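Local atomic coordinates of MlnE (Bacillus amyloliquefaciens subsp. plantarum, PDB entry 5D2E), a protein that carries an NADP-bound B-type ketoreductase at the start of a macrolactin assembly-line protein, where it probably reduces beta-keto groups on the growing polyketide. Residues V330-D333 / K338-D341; P59-C64 / Q160-N165; Y292-A297 / E321-E326. All blocks are in the same frame, centred on the assembly; numbering follows the deposited sequence.

Contact 1: residues V330-D333 / K338-D341. With NAP (NADP nicotinamide-adenine-dinucleotide phosphate), chain B.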
# COMPACT_ATOMS: atom_id res chain seq x y z
N VAL A 330 -18.42 -1.92 -19.33
CA VAL A 330 -17.63 -2.87 -20.05
C VAL A 330 -17.00 -3.80 -19.04
O VAL A 330 -16.10 -3.37 -18.28
CB VAL A 330 -16.55 -2.08 -20.85
CG1 VAL A 330 -15.59 -3.02 -21.54
CG2 VAL A 330 -17.20 -1.11 -21.85
N PRO A 331 -17.47 -5.07 -19.00
CA PRO A 331 -16.92 -6.09 -18.09
C PRO A 331 -15.45 -6.39 -18.39
O PRO A 331 -15.07 -6.55 -19.53
CB PRO A 331 -17.77 -7.34 -18.37
CG PRO A 331 -18.93 -6.88 -19.13
CD PRO A 331 -18.58 -5.61 -19.80
N ALA A 332 -14.63 -6.46 -17.33
CA ALA A 332 -13.23 -6.81 -17.48
C ALA A 332 -12.65 -7.07 -16.11
O ALA A 332 -13.08 -6.46 -15.11
CB ALA A 332 -12.44 -5.72 -18.18
N ASP A 333 -11.73 -8.01 -16.05
CA ASP A 333 -11.00 -8.27 -14.82
C ASP A 333 -9.66 -7.53 -14.98
O ASP A 333 -8.77 -7.97 -15.67
CB ASP A 333 -10.82 -9.76 -14.61
CG ASP A 333 -10.07 -10.07 -13.36
OD1 ASP A 333 -9.43 -9.14 -12.83
OD2 ASP A 333 -10.07 -11.26 -12.96
N LYS A 338 -3.92 -8.88 -20.11
CA LYS A 338 -4.49 -8.82 -21.49
C LYS A 338 -5.88 -8.28 -21.54
O LYS A 338 -6.28 -7.70 -22.56
CB LYS A 338 -4.44 -10.17 -22.17
CG LYS A 338 -3.02 -10.50 -22.58
CD LYS A 338 -2.86 -11.99 -22.76
CE LYS A 338 -1.60 -12.29 -23.55
NZ LYS A 338 -1.58 -13.76 -23.76
N GLU A 339 -6.64 -8.46 -20.46
CA GLU A 339 -7.98 -7.90 -20.43
C GLU A 339 -7.91 -6.40 -20.30
O GLU A 339 -8.67 -5.67 -20.95
CB GLU A 339 -8.84 -8.49 -19.31
CG GLU A 339 -9.17 -9.97 -19.51
CD GLU A 339 -10.34 -10.45 -18.68
OE1 GLU A 339 -11.30 -9.68 -18.37
OE2 GLU A 339 -10.27 -11.62 -18.29
N THR A 340 -6.98 -5.92 -19.48
CA THR A 340 -6.81 -4.50 -19.27
C THR A 340 -6.29 -3.86 -20.56
O THR A 340 -6.72 -2.75 -20.93
CB THR A 340 -5.88 -4.25 -18.08
OG1 THR A 340 -6.53 -4.70 -16.89
CG2 THR A 340 -5.60 -2.76 -17.91
N ASP A 341 -5.39 -4.53 -21.25
CA ASP A 341 -4.90 -4.03 -22.52
C ASP A 341 -6.05 -3.92 -23.54
O ASP A 341 -6.22 -2.88 -24.21
CB ASP A 341 -3.80 -4.93 -23.05
CG ASP A 341 -2.96 -4.23 -24.15
OD1 ASP A 341 -2.69 -2.99 -24.07
OD2 ASP A 341 -2.53 -4.95 -25.08
PA NAP B . -17.40 -1.83 -3.90
O1A NAP B . -18.83 -1.23 -4.00
O2A NAP B . -17.14 -3.31 -3.70
O5B NAP B . -16.77 -1.46 -5.34
C5B NAP B . -15.53 -2.04 -5.72
C4B NAP B . -15.80 -2.55 -7.12
O4B NAP B . -14.58 -3.16 -7.59
C3B NAP B . -16.89 -3.65 -7.22
O3B NAP B . -18.03 -3.15 -7.93
C2B NAP B . -16.22 -4.77 -8.04
O2B NAP B . -17.09 -5.26 -9.02
C1B NAP B . -14.96 -4.07 -8.60
N9A NAP B . -13.83 -4.96 -8.82
C8A NAP B . -13.21 -5.80 -7.90
N7A NAP B . -12.21 -6.53 -8.50
C5A NAP B . -12.13 -6.10 -9.78
C6A NAP B . -11.32 -6.43 -10.93
N6A NAP B . -10.33 -7.36 -10.76
N1A NAP B . -11.62 -5.81 -12.16
C2A NAP B . -12.61 -4.90 -12.24
N3A NAP B . -13.41 -4.54 -11.20
C4A NAP B . -13.22 -5.09 -9.99
O3 NAP B . -16.52 -1.02 -2.79
PN NAP B . -16.52 0.58 -2.52
O1N NAP B . -17.00 0.85 -1.11
O2N NAP B . -17.05 1.21 -3.78
O5D NAP B . -14.97 1.02 -2.49
C5D NAP B . -14.36 1.27 -3.79
C4D NAP B . -12.85 1.52 -3.68
O4D NAP B . -12.54 2.50 -2.70
C3D NAP B . -12.15 0.23 -3.24
O3D NAP B . -10.98 0.06 -4.01
C2D NAP B . -11.86 0.43 -1.76
O2D NAP B . -10.71 -0.35 -1.31
C1D NAP B . -11.71 1.98 -1.63
N1N NAP B . -12.09 2.41 -0.26
C2N NAP B . -13.41 2.44 0.14
C3N NAP B . -13.84 2.83 1.42
C7N NAP B . -15.34 2.87 1.83
O7N NAP B . -15.66 3.15 2.99
N7N NAP B . -16.34 2.63 0.97
C4N NAP B . -12.84 3.17 2.35
C5N NAP B . -11.49 3.09 1.96
C6N NAP B . -11.14 2.73 0.64
P2B NAP B . -16.98 -6.77 -9.68
O1X NAP B . -17.09 -7.80 -8.56
O2X NAP B . -18.14 -6.82 -10.73
O3X NAP B . -15.62 -6.82 -10.32

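Contact 2: residues P59-C64 / Q160-N165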
# COMPACT_ATOMS: atom_id res chain seq x y z
N PRO A 59 18.67 -16.00 20.77
CA PRO A 59 19.01 -16.39 19.41
C PRO A 59 18.45 -15.40 18.37
O PRO A 59 17.43 -14.76 18.56
CB PRO A 59 18.41 -17.78 19.28
CG PRO A 59 18.28 -18.29 20.71
CD PRO A 59 17.93 -17.05 21.48
N ILE A 60 19.25 -15.19 17.35
CA ILE A 60 18.95 -14.37 16.19
C ILE A 60 18.70 -15.30 14.98
O ILE A 60 19.48 -16.27 14.75
CB ILE A 60 20.16 -13.51 15.89
CG1 ILE A 60 20.44 -12.59 17.06
CG2 ILE A 60 19.97 -12.75 14.55
CD1 ILE A 60 21.85 -11.98 16.96
N LEU A 61 17.64 -15.05 14.22
CA LEU A 61 17.28 -15.84 13.07
C LEU A 61 17.30 -14.91 11.86
O LEU A 61 16.61 -13.90 11.86
CB LEU A 61 15.88 -16.43 13.27
CG LEU A 61 15.29 -17.14 12.08
CD1 LEU A 61 16.13 -18.34 11.67
CD2 LEU A 61 13.88 -17.61 12.46
N PHE A 62 18.07 -15.25 10.83
CA PHE A 62 18.33 -14.40 9.70
C PHE A 62 17.99 -15.14 8.48
O PHE A 62 18.58 -16.21 8.23
CB PHE A 62 19.86 -14.08 9.71
CG PHE A 62 20.29 -12.87 8.88
CD1 PHE A 62 20.16 -12.87 7.52
CD2 PHE A 62 20.82 -11.76 9.49
CE1 PHE A 62 20.54 -11.79 6.74
CE2 PHE A 62 21.22 -10.64 8.71
CZ PHE A 62 21.06 -10.67 7.34
N PHE A 63 17.10 -14.58 7.65
CA PHE A 63 16.68 -15.14 6.39
C PHE A 63 17.33 -14.31 5.30
O PHE A 63 17.21 -13.07 5.30
CB PHE A 63 15.16 -15.03 6.22
CG PHE A 63 14.32 -15.87 7.17
CD1 PHE A 63 14.18 -17.21 6.97
CD2 PHE A 63 13.65 -15.29 8.24
CE1 PHE A 63 13.41 -17.97 7.80
CE2 PHE A 63 12.88 -16.05 9.11
CZ PHE A 63 12.74 -17.41 8.86
N CYS A 64 17.98 -14.97 4.33
CA CYS A 64 18.70 -14.27 3.25
C CYS A 64 18.62 -15.16 2.06
O CYS A 64 18.55 -16.37 2.19
CB CYS A 64 20.17 -14.00 3.67
SG CYS A 64 21.04 -12.81 2.56
N GLN A 160 2.55 -16.97 9.83
CA GLN A 160 1.59 -17.98 10.09
C GLN A 160 2.23 -19.21 10.76
O GLN A 160 1.68 -19.75 11.71
CB GLN A 160 0.84 -18.33 8.85
CG GLN A 160 -0.48 -18.96 9.14
CD GLN A 160 -1.29 -19.25 7.87
OE1 GLN A 160 -0.94 -20.15 7.11
NE2 GLN A 160 -2.43 -18.55 7.71
N ALA A 161 3.35 -19.67 10.21
CA ALA A 161 4.08 -20.81 10.76
C ALA A 161 4.55 -20.50 12.15
O ALA A 161 4.45 -21.38 13.04
CB ALA A 161 5.27 -21.17 9.88
N PHE A 162 5.11 -19.29 12.37
CA PHE A 162 5.60 -18.97 13.71
C PHE A 162 4.48 -19.03 14.74
O PHE A 162 4.71 -19.48 15.87
CB PHE A 162 6.22 -17.60 13.81
CG PHE A 162 7.63 -17.51 13.25
CD1 PHE A 162 8.20 -18.56 12.56
CD2 PHE A 162 8.33 -16.30 13.37
CE1 PHE A 162 9.50 -18.45 12.08
CE2 PHE A 162 9.59 -16.19 12.87
CZ PHE A 162 10.16 -17.28 12.23
N MET A 163 3.29 -18.53 14.36
CA MET A 163 2.21 -18.52 15.36
C MET A 163 1.69 -19.91 15.55
O MET A 163 1.41 -20.31 16.70
CB MET A 163 1.13 -17.50 14.99
CG MET A 163 1.69 -16.09 15.17
SD MET A 163 0.46 -14.78 14.90
CE MET A 163 0.28 -15.05 13.16
N ALA A 164 1.56 -20.67 14.46
CA ALA A 164 0.98 -21.98 14.57
C ALA A 164 1.85 -22.90 15.40
O ALA A 164 1.34 -23.77 16.10
CB ALA A 164 0.74 -22.62 13.21
N ASN A 165 3.17 -22.77 15.29
CA ASN A 165 4.11 -23.63 16.01
C ASN A 165 4.61 -23.00 17.31
O ASN A 165 5.51 -23.52 17.95
CB ASN A 165 5.30 -23.95 15.09
CG ASN A 165 4.86 -24.75 13.88
OD1 ASN A 165 4.27 -25.78 14.03
ND2 ASN A 165 4.99 -24.20 12.71

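Contact 3: residues Y292-A297 / E321-E326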
# COMPACT_ATOMS: atom_id res chain seq x y z
N TYR A 292 -20.81 12.29 -10.07
CA TYR A 292 -20.11 13.54 -9.81
C TYR A 292 -19.45 14.10 -11.05
O TYR A 292 -19.61 15.33 -11.37
CB TYR A 292 -19.07 13.32 -8.72
CG TYR A 292 -18.30 14.57 -8.33
CD1 TYR A 292 -18.89 15.55 -7.53
CD2 TYR A 292 -17.01 14.78 -8.77
CE1 TYR A 292 -18.21 16.68 -7.16
CE2 TYR A 292 -16.31 15.92 -8.38
CZ TYR A 292 -16.92 16.86 -7.57
OH TYR A 292 -16.26 18.03 -7.20
N LEU A 293 -18.79 13.23 -11.79
CA LEU A 293 -18.08 13.65 -13.03
C LEU A 293 -19.06 14.00 -14.18
O LEU A 293 -18.83 14.91 -14.97
CB LEU A 293 -17.18 12.57 -13.52
CG LEU A 293 -15.95 12.19 -12.64
CD1 LEU A 293 -14.97 11.35 -13.45
CD2 LEU A 293 -15.29 13.43 -12.07
N ALA A 294 -20.13 13.23 -14.29
CA ALA A 294 -21.20 13.52 -15.26
C ALA A 294 -21.85 14.89 -15.03
O ALA A 294 -22.22 15.55 -15.98
CB ALA A 294 -22.25 12.43 -15.20
N LYS A 295 -21.91 15.34 -13.77
CA LYS A 295 -22.44 16.63 -13.49
C LYS A 295 -21.50 17.79 -13.79
O LYS A 295 -21.94 18.90 -13.96
CB LYS A 295 -22.84 16.66 -12.06
CG LYS A 295 -23.97 15.71 -11.80
CD LYS A 295 -24.36 15.86 -10.35
CE LYS A 295 -25.11 14.64 -9.90
NZ LYS A 295 -25.33 14.82 -8.46
N GLN A 296 -20.21 17.53 -13.92
CA GLN A 296 -19.25 18.60 -14.22
C GLN A 296 -19.24 18.98 -15.68
O GLN A 296 -18.90 20.08 -16.02
CB GLN A 296 -17.82 18.18 -13.81
CG GLN A 296 -17.58 18.26 -12.32
CD GLN A 296 -16.09 18.02 -11.91
OE1 GLN A 296 -15.28 17.52 -12.69
NE2 GLN A 296 -15.76 18.38 -10.68
N ALA A 297 -19.55 18.06 -16.57
CA ALA A 297 -19.39 18.36 -17.97
C ALA A 297 -19.99 17.23 -18.72
O ALA A 297 -20.25 16.17 -18.16
CB ALA A 297 -17.92 18.52 -18.32
N GLU A 321 -26.61 8.83 -18.40
CA GLU A 321 -26.98 9.46 -19.67
C GLU A 321 -28.02 10.53 -19.41
O GLU A 321 -28.01 11.55 -20.10
CB GLU A 321 -27.42 8.44 -20.72
CG GLU A 321 -26.35 7.45 -20.98
CD GLU A 321 -26.29 6.85 -22.39
OE1 GLU A 321 -27.36 6.45 -22.88
OE2 GLU A 321 -25.15 6.71 -22.96
N ASN A 322 -28.84 10.39 -18.38
CA ASN A 322 -29.74 11.48 -18.10
C ASN A 322 -29.02 12.71 -17.64
O ASN A 322 -29.60 13.77 -17.68
CB ASN A 322 -30.83 11.17 -17.08
CG ASN A 322 -31.80 10.12 -17.57
OD1 ASN A 322 -31.82 9.70 -18.75
ND2 ASN A 322 -32.55 9.62 -16.64
N LEU A 323 -27.80 12.59 -17.13
CA LEU A 323 -27.06 13.76 -16.66
C LEU A 323 -26.20 14.41 -17.78
O LEU A 323 -25.43 15.34 -17.55
CB LEU A 323 -26.15 13.38 -15.46
CG LEU A 323 -26.81 12.98 -14.14
CD1 LEU A 323 -25.87 12.21 -13.27
CD2 LEU A 323 -27.41 14.12 -13.38
N GLY A 324 -26.28 13.89 -18.98
CA GLY A 324 -25.56 14.49 -20.05
C GLY A 324 -24.46 13.62 -20.57
O GLY A 324 -23.95 13.90 -21.63
N ALA A 325 -24.10 12.54 -19.86
CA ALA A 325 -22.98 11.73 -20.28
C ALA A 325 -23.36 10.75 -21.34
O ALA A 325 -24.51 10.41 -21.53
CB ALA A 325 -22.39 10.98 -19.11
N GLU A 326 -22.35 10.24 -22.01
CA GLU A 326 -22.47 9.01 -22.72
C GLU A 326 -21.75 7.96 -21.81
O GLU A 326 -20.69 8.25 -21.28
CB GLU A 326 -21.78 9.21 -24.03
CG GLU A 326 -21.83 8.05 -24.96
CD GLU A 326 -21.27 8.44 -26.34
OE1 GLU A 326 -21.18 9.64 -26.67
OE2 GLU A 326 -20.93 7.53 -27.10

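Contact 1: residues V330-D333 / K338-D341
Glu339 reaches from the first turn of helix 337-351 to the backbone at Asp333, in the loop that follows strand 326-329. In this Rossmann fold the loop lies beside the adenine of NADP. Glu339 CB passes 3.7 Å from Asp333 O. CG stands anti to its own carbonyl carbon (chi1 -67°) and the chain continues extended, which carries the carboxylate to the Ala332-Asp333 backbone. CD ends up 3.8 Å from Asp333 N. OE1 does the binding: it accepts Asp333 N-H at 2.9 Å, nearly straight at 174°, with the donor arriving well out of the carboxylate plane. The same oxygen lies 3.6 Å from Ala332 CA, while OE2 faces Asp333 CB at 4.2 Å.

The bond holds the peptide N-H of Asp333, consistent with a second-shell role for Glu339 behind the adenine-binding residue. Asp333 turns its own carboxylate away from Glu339, and OD1 takes both Ser335 OG and the adenine amino group. Thr340 OG1 bonds instead to Ile334 O. On the adenine side, Asp333 OD1 receives NAP N6A at 2.9 Å, and Ala332 O sits 3.3 Å from NAP C2A.

Contact 2: residues P59-C64 / Q160-N165
Phe162 meets Leu61 and Phe63 in a purely apolar helix-on-sheet contact, inside the Rossmann-like half that precedes the NADP-binding half. In modular polyketide ketoreductases this first half is the structural subdomain. Strand 60-64 runs between parallel strands 84-89 and 127-133, and the last turn of helix 141-164 lies over one face of that sheet.

The backbones stay well apart, with Leu61 CA and Phe162 CA separated by 12.1 Å, and long side chains span the gap from both sides. The Phe162 ring leads with CZ, the carbon farthest from its backbone. Its CG is anti to the carbonyl carbon (chi1 -77°), which sends the ring from the helix toward the strand. Leu61 comes the opposite way, its CG anti to the backbone N (chi1 173°), and its CD2 stops 3.7 Å from Phe162 CZ.

Two residues along the strand, Phe63 lies on the same face as Leu61. Phe63 CZ is 4.2 Å from Phe162 CZ, which lies at the edge of the Phe63 ring and near its plane, so the rings touch without stacking. Helix 108-120 adds Leu114 against Phe63 and Cys115 against Phe162, while Ile128 of the neighbouring strand touches both Leu61 and Phe63.

The polar side chains of the helix segment, Asn165 and Gln160, bond away from this contact. Asn165 ND2 bonds to Asp112 OD1 and weakly to Ala161 O at 2.9 Å, and Gln160 NE2 bonds to the carbonyls of Ile369 and Lys372, tying this helix to the later half of the chain.

What joins strand and helix here is therefore dispersion and the burial of carbon: one aromatic carbon shared by a methyl group and a second ring, a contact with no directional bond to set its angle.

Contact 3: residues Y292-A297 / E321-E326
Ala294, on helix 284-296, packs against Leu323 and Ala325 in the loop that leads from helix 311-321 into strand 326-329. In the Rossmann fold of the ketoreductase these two helices are successive crossovers between parallel strands, and the contact joins the end of one to the end of the next.

The apolar contacts centre on a single methyl group. Ala294 CB lies 4.0 Å from Leu323 CB and also touches Leu323 CD1. Ala325 CB is 4.2 Å from Ala294 CB, so that two residues of the loop meet one methyl. Because Ala294 and Ala325 both end at CB, their CA atoms come within 5.6 Å. Leu323 points its CG anti to the carbonyl carbon (chi1 -68°), and its branches divide: CD1 goes to Ala294, whereas CD2 meets Lys295 CG at 4.1 Å. The lysine chain passes the leucine at a slant, touching it through its aliphatic root. Its NZ continues outward to a long, weak ion pair with Glu24.

Between the backbones, Ala294 O and Leu323 O approach to 3.6 Å without a bond. Backbone bonds shape the loop. Helix 311-321 finishes in a Schellman motif at Gly324, whose positive phi of 113° suits a residue without a beta carbon. Within the type I turn from Glu321 to Gly324, Gly324 N donates to Glu321 O at 3.1 Å. The chain then turns into the sheet, where Glu326 pairs with Val299 and Leu301.

The polar ends of Tyr292, Gln296 and Glu321 bond outside this contact, to Gln485 OE1, Val270 N and Ala327 N.

The division of labour is plain: hydrogen bonds form the loop from within, and the side chains meet it through carbon, with Lys295 CG beside the leucine at the margin.

Overall arrangement
Contacts 1 and 3 belong to the NADP-binding ketoreductase half and contact 2 to the earlier Rossmann-like half, its centre about 40 Å from that of contact 1 and about 54 Å from that of contact 3. Contacts 3 and 1 follow each other in sequence at the two ends of strand 326-329: residues 321-326 lead into it and residues 330-333 leave it toward the cofactor. Contact 2 is fully buried and wholly apolar. Contact 3 is also apolar, but mixes buried alanines with an exposed lysine near the surface. Contact 1, partly buried, is the polar one, where a carboxylate-to-amide bond holds a loop residue beside the adenine.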